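Local coordinates for protein 432aa long hypothetical deoxyribodipyrimidine photolyase (Sulfolobus tokodaii, PDB 2E0I) that probably repairs ultraviolet-damaged DNA by light-driven splitting of cyclobutane pyrimidine dimers, and binds two FAD molecules, one a candidate light-harvesting cofactor, at residues G223-M227 / R228-Y232; G287-Y291 / P292-A296. All coordinates share one frame; numbering follows the deposited sequence.

Contact 1 (G223-M227 / R228-Y232); sequences GTISM and REAYY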
loop_
_atom_site.group_PDB
_atom_site.type_symbol
_atom_site.label_atom_id
_atom_site.label_comp_id
_atom_site.label_asym_id
_atom_site.label_seq_id
_atom_site.Cartn_x
_atom_site.Cartn_y
_atom_site.Cartn_z
ATOM N N GLY A 223 7.013 0.152 6.914
ATOM C CA GLY A 223 8.296 0.607 7.426
ATOM C C GLY A 223 9.247 -0.344 8.131
ATOM O O GLY A 223 9.926 0.082 9.070
ATOM N N THR A 224 9.319 -1.608 7.714
ATOM C CA THR A 224 10.259 -2.514 8.352
ATOM C C THR A 224 11.662 -2.088 7.907
ATOM O O THR A 224 12.659 -2.424 8.542
ATOM C CB THR A 224 9.985 -3.970 7.970
ATOM O OG1 THR A 224 10.045 -4.121 6.544
ATOM C CG2 THR A 224 8.621 -4.381 8.485
ATOM N N ILE A 225 11.725 -1.356 6.796
ATOM C CA ILE A 225 12.981 -0.792 6.279
ATOM C C ILE A 225 12.620 0.622 5.815
ATOM O O ILE A 225 11.500 0.853 5.361
ATOM C CB ILE A 225 13.568 -1.574 5.071
ATOM C CG1 ILE A 225 12.647 -1.470 3.871
ATOM C CG2 ILE A 225 13.765 -3.031 5.431
ATOM C CD1 ILE A 225 13.219 -2.142 2.669
ATOM N N SER A 226 13.539 1.575 5.926
ATOM C CA SER A 226 13.208 2.930 5.515
ATOM C C SER A 226 13.365 3.175 4.020
ATOM O O SER A 226 14.130 2.507 3.331
ATOM C CB SER A 226 14.050 3.944 6.269
ATOM O OG SER A 226 15.226 4.223 5.546
ATOM N N MET A 227 12.610 4.156 3.541
ATOM C CA MET A 227 12.593 4.582 2.145
ATOM C C MET A 227 14.021 4.927 1.728
ATOM O O MET A 227 14.455 4.652 0.603
ATOM C CB MET A 227 11.704 5.821 2.047
ATOM C CG MET A 227 11.029 6.031 0.720
ATOM S SD MET A 227 9.906 4.708 0.282
ATOM C CE MET A 227 9.799 5.064 -1.486
ATOM N N ARG A 228 14.738 5.533 2.672
ATOM C CA ARG A 228 16.117 5.944 2.495
ATOM C C ARG A 228 17.052 4.737 2.392
ATOM O O ARG A 228 18.029 4.761 1.636
ATOM C CB ARG A 228 16.522 6.843 3.661
ATOM C CG ARG A 228 15.829 8.200 3.636
ATOM C CD ARG A 228 16.146 8.999 4.877
ATOM N NE ARG A 228 15.656 8.326 6.076
ATOM C CZ ARG A 228 14.374 8.263 6.425
ATOM N NH1 ARG A 228 13.456 8.842 5.659
ATOM N NH2 ARG A 228 14.010 7.626 7.539
ATOM N N GLU A 229 16.757 3.684 3.150
ATOM C CA GLU A 229 17.576 2.487 3.109
ATOM C C GLU A 229 17.397 1.780 1.770
ATOM O O GLU A 229 18.369 1.376 1.142
ATOM C CB GLU A 229 17.208 1.542 4.254
ATOM C CG GLU A 229 17.596 2.074 5.622
ATOM C CD GLU A 229 17.400 1.059 6.760
ATOM O OE1 GLU A 229 16.233 0.717 7.088
ATOM O OE2 GLU A 229 18.429 0.611 7.326
ATOM N N ALA A 230 16.151 1.634 1.334
ATOM C CA ALA A 230 15.868 0.972 0.066
ATOM C C ALA A 230 16.605 1.727 -1.016
ATOM O O ALA A 230 17.211 1.134 -1.916
ATOM C CB ALA A 230 14.379 1.001 -0.226
ATOM N N TYR A 231 16.552 3.050 -0.907
ATOM C CA TYR A 231 17.186 3.915 -1.879
ATOM C C TYR A 231 18.689 3.727 -1.987
ATOM O O TYR A 231 19.207 3.504 -3.064
ATOM C CB TYR A 231 16.884 5.379 -1.563
ATOM C CG TYR A 231 17.632 6.331 -2.462
ATOM C CD1 TYR A 231 17.189 6.598 -3.758
ATOM C CD2 TYR A 231 18.810 6.931 -2.028
ATOM C CE1 TYR A 231 17.909 7.442 -4.593
ATOM C CE2 TYR A 231 19.536 7.767 -2.848
ATOM C CZ TYR A 231 19.085 8.022 -4.124
ATOM O OH TYR A 231 19.820 8.876 -4.903
ATOM N N TYR A 232 19.398 3.827 -0.880
ATOM C CA TYR A 232 20.835 3.689 -0.952
ATOM C C TYR A 232 21.324 2.297 -1.305
ATOM O O TYR A 232 22.372 2.132 -1.915
ATOM C CB TYR A 232 21.469 4.169 0.349
ATOM C CG TYR A 232 21.672 5.656 0.347
ATOM C CD1 TYR A 232 20.832 6.507 1.067
ATOM C CD2 TYR A 232 22.669 6.229 -0.443
ATOM C CE1 TYR A 232 20.985 7.900 0.994
ATOM C CE2 TYR A 232 22.823 7.611 -0.525
ATOM C CZ TYR A 232 21.983 8.435 0.191
ATOM O OH TYR A 232 22.143 9.791 0.075
#
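Ser-226 and Glu-229 form a capping box at the start of helix 227-233, a local contact in which each residue uses its side chain to bond the backbone NH of the other. Ser-226 is the N-cap: its OG accepts from Glu-229 N at 2.9 Å. In return Ser-226 N donates to Glu-229 OE1 at 3.1 Å, almost straight at 174° and onto the anti lone pair of the carboxylate. Glu-229 can reach back because its CG stands anti to its own carbonyl carbon (chi1 -69°) and the extended chain passes alongside Ser-226. The first turn is closed by Ala-230 N to Ser-226 O (3.0 Å) and Tyr-231 N to Met-227 O. The Arg-228 chain bends at chi3 (-62°), which folds its guanidinium back so that one face lies against Ser-226 CB, 3.9 Å from NH2. The polar ends have further partners: Arg-228 bridges to Asp-126 and Asp-15, Asp-15 also bonds Ser-226 OG, and Glu-229 OE2 pairs with Arg-189. The side chain of Met-227 lies about 5 Å from a bound FAD. Ile-225 packs on Leu-193 of helix 189-196 and Leu-220 of helix 217-221, while Met-227 and Ala-230 both rest on Leu-244 of helix 238-256.

Contact 2 (G287-Y291 / P292-A296); sequences GRTGY and PIIDA
The carboxylate of Asp-295 reaches back from the first turn of helix 292-304 to the backbone of Thr-289, in the loop that leads into the helix. Asp-295 has CG anti to its carbonyl carbon (chi1 -67°), which swings the carboxylate off the helix into the bend of the 287-291 loop. There OD2 is modelled 2.7 Å from Thr-289 N, a hydrogen bond of 135°, though OD2 is crowded in the model and its exact place is doubtful. The other oxygen, OD1, is hydrogen-bonded to the hydroxyl of Tyr-407. An alanine here would probably leave the Tyr-407 hydroxyl without its carboxylate partner and cost Thr-289 N its modelled acceptor, leaving the loop less firmly tied to the helix. Beside this polar group, Thr-289 CG2 reaches Ile-294 CB at 3.7 Å. Tyr-291, at the N-cap position, touches the helix through its CB, 3.8 Å from Ile-294 CG1, while its ring turns away from the helix. Its carbonyl accepts from Asp-295 N at 2.9 Å, a nearly straight bond (169°) that closes the first turn. Upstream, Gly-287 takes positive phi in a Schellman motif ending helix 278-286, so the segment is a helix-loop-helix link within the FAD-binding domain of the photolyase. The Tyr-291 ring meets Phe-318 of helix 309-322 edge-to-face and lies against Trp-368 of helix 367-374, with its hydroxyl bonded to Val-412 and Trp-414. Ile-294 packs on Val-315 and Phe-318 of helix 309-322, whereas Pro-292 contacts Trp-368 and Gln-371 of helix 367-374 and Ile-381 of helix 379-384.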
loop_
_atom_site.group_PDB
_atom_site.type_symbol
_atom_site.label_atom_id
_atom_site.label_comp_id
_atom_site.label_asym_id
_atom_site.label_seq_id
_atom_site.Cartn_x
_atom_site.Cartn_y
_atom_site.Cartn_z
ATOM N N GLY A 287 -12.787 -13.565 -10.099
ATOM C CA GLY A 287 -11.913 -14.040 -11.149
ATOM C C GLY A 287 -12.671 -15.010 -12.034
ATOM O O GLY A 287 -12.105 -15.998 -12.504
ATOM N N ARG A 288 -13.961 -14.737 -12.237
ATOM C CA ARG A 288 -14.831 -15.557 -13.080
ATOM C C ARG A 288 -15.231 -14.714 -14.280
ATOM O O ARG A 288 -16.346 -14.815 -14.785
ATOM C CB ARG A 288 -16.098 -15.992 -12.335
ATOM C CG ARG A 288 -15.866 -16.532 -10.939
ATOM C CD ARG A 288 -16.583 -17.866 -10.692
ATOM N NE ARG A 288 -15.886 -18.991 -11.315
ATOM C CZ ARG A 288 -16.169 -19.482 -12.517
ATOM N NH1 ARG A 288 -17.153 -18.952 -13.237
ATOM N NH2 ARG A 288 -15.455 -20.495 -13.004
ATOM N N THR A 289 -14.324 -13.845 -14.698
ATOM C CA THR A 289 -14.550 -13.021 -15.865
ATOM C C THR A 289 -14.133 -13.988 -16.969
ATOM O O THR A 289 -13.563 -15.035 -16.676
ATOM C CB THR A 289 -13.625 -11.798 -15.861
ATOM O OG1 THR A 289 -14.126 -10.831 -16.782
ATOM C CG2 THR A 289 -12.215 -12.170 -16.295
ATOM N N GLY A 290 -14.384 -13.678 -18.231
ATOM C CA GLY A 290 -13.978 -14.642 -19.243
ATOM C C GLY A 290 -12.538 -14.582 -19.730
ATOM O O GLY A 290 -12.140 -15.375 -20.578
ATOM N N TYR A 291 -11.763 -13.654 -19.185
ATOM C CA TYR A 291 -10.378 -13.441 -19.586
ATOM C C TYR A 291 -9.348 -14.047 -18.641
ATOM O O TYR A 291 -9.184 -13.588 -17.512
ATOM C CB TYR A 291 -10.119 -11.945 -19.697
ATOM C CG TYR A 291 -11.085 -11.228 -20.602
ATOM C CD1 TYR A 291 -12.460 -11.258 -20.358
ATOM C CD2 TYR A 291 -10.631 -10.533 -21.714
ATOM C CE1 TYR A 291 -13.356 -10.614 -21.201
ATOM C CE2 TYR A 291 -11.520 -9.886 -22.565
ATOM C CZ TYR A 291 -12.880 -9.933 -22.301
ATOM O OH TYR A 291 -13.764 -9.305 -23.142
ATOM N N PRO A 292 -8.617 -15.070 -19.106
ATOM C CA PRO A 292 -7.587 -15.778 -18.338
ATOM C C PRO A 292 -6.620 -14.936 -17.495
ATOM O O PRO A 292 -6.457 -15.187 -16.303
ATOM C CB PRO A 292 -6.879 -16.603 -19.411
ATOM C CG PRO A 292 -8.031 -16.999 -20.276
ATOM C CD PRO A 292 -8.778 -15.683 -20.435
ATOM N N ILE A 293 -5.981 -13.944 -18.108
ATOM C CA ILE A 293 -5.030 -13.111 -17.381
ATOM C C ILE A 293 -5.683 -12.318 -16.254
ATOM O O ILE A 293 -5.080 -12.138 -15.195
ATOM C CB ILE A 293 -4.305 -12.128 -18.313
ATOM C CG1 ILE A 293 -3.112 -11.524 -17.582
ATOM C CG2 ILE A 293 -5.246 -11.014 -18.752
ATOM C CD1 ILE A 293 -2.155 -12.561 -17.061
ATOM N N ILE A 294 -6.907 -11.842 -16.484
ATOM C CA ILE A 294 -7.641 -11.084 -15.474
ATOM C C ILE A 294 -8.043 -12.023 -14.337
ATOM O O ILE A 294 -7.883 -11.698 -13.171
ATOM C CB ILE A 294 -8.919 -10.426 -16.073
ATOM C CG1 ILE A 294 -8.541 -9.520 -17.250
ATOM C CG2 ILE A 294 -9.644 -9.610 -15.008
ATOM C CD1 ILE A 294 -7.626 -8.362 -16.891
ATOM N N ASP A 295 -8.560 -13.192 -14.688
ATOM C CA ASP A 295 -8.969 -14.185 -13.703
ATOM C C ASP A 295 -7.802 -14.641 -12.853
ATOM O O ASP A 295 -7.929 -14.788 -11.642
ATOM C CB ASP A 295 -9.584 -15.386 -14.409
ATOM C CG ASP A 295 -10.900 -15.040 -15.079
ATOM O OD1 ASP A 295 -11.244 -15.671 -16.105
ATOM O OD2 ASP A 295 -11.595 -14.132 -14.569
ATOM N N ALA A 296 -6.661 -14.868 -13.489
ATOM C CA ALA A 296 -5.487 -15.303 -12.761
ATOM C C ALA A 296 -5.111 -14.223 -11.758
ATOM O O ALA A 296 -4.868 -14.510 -10.581
ATOM C CB ALA A 296 -4.350 -15.552 -13.715
#

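Contacts 1 and 2 come in series along the chain and lie on opposite sides of its centre, their own centres 35 Å apart and their nearest atoms about 25 Å. They share no helix or strand. Each joins a loop that opens with a Schellman glycine to the helix that follows: contact 1 links 217-221 to 227-233, contact 2 links 278-286 to 292-304. Contact 1 lies nearer a bound flavin than contact 2, where the side chain of Ile-294 is about 11 Å from FAD. The two helix starts thus occupy separate places in the helical part of the photolyase, contact 2 within the FAD-binding domain and farther from the chain's centre than contact 1.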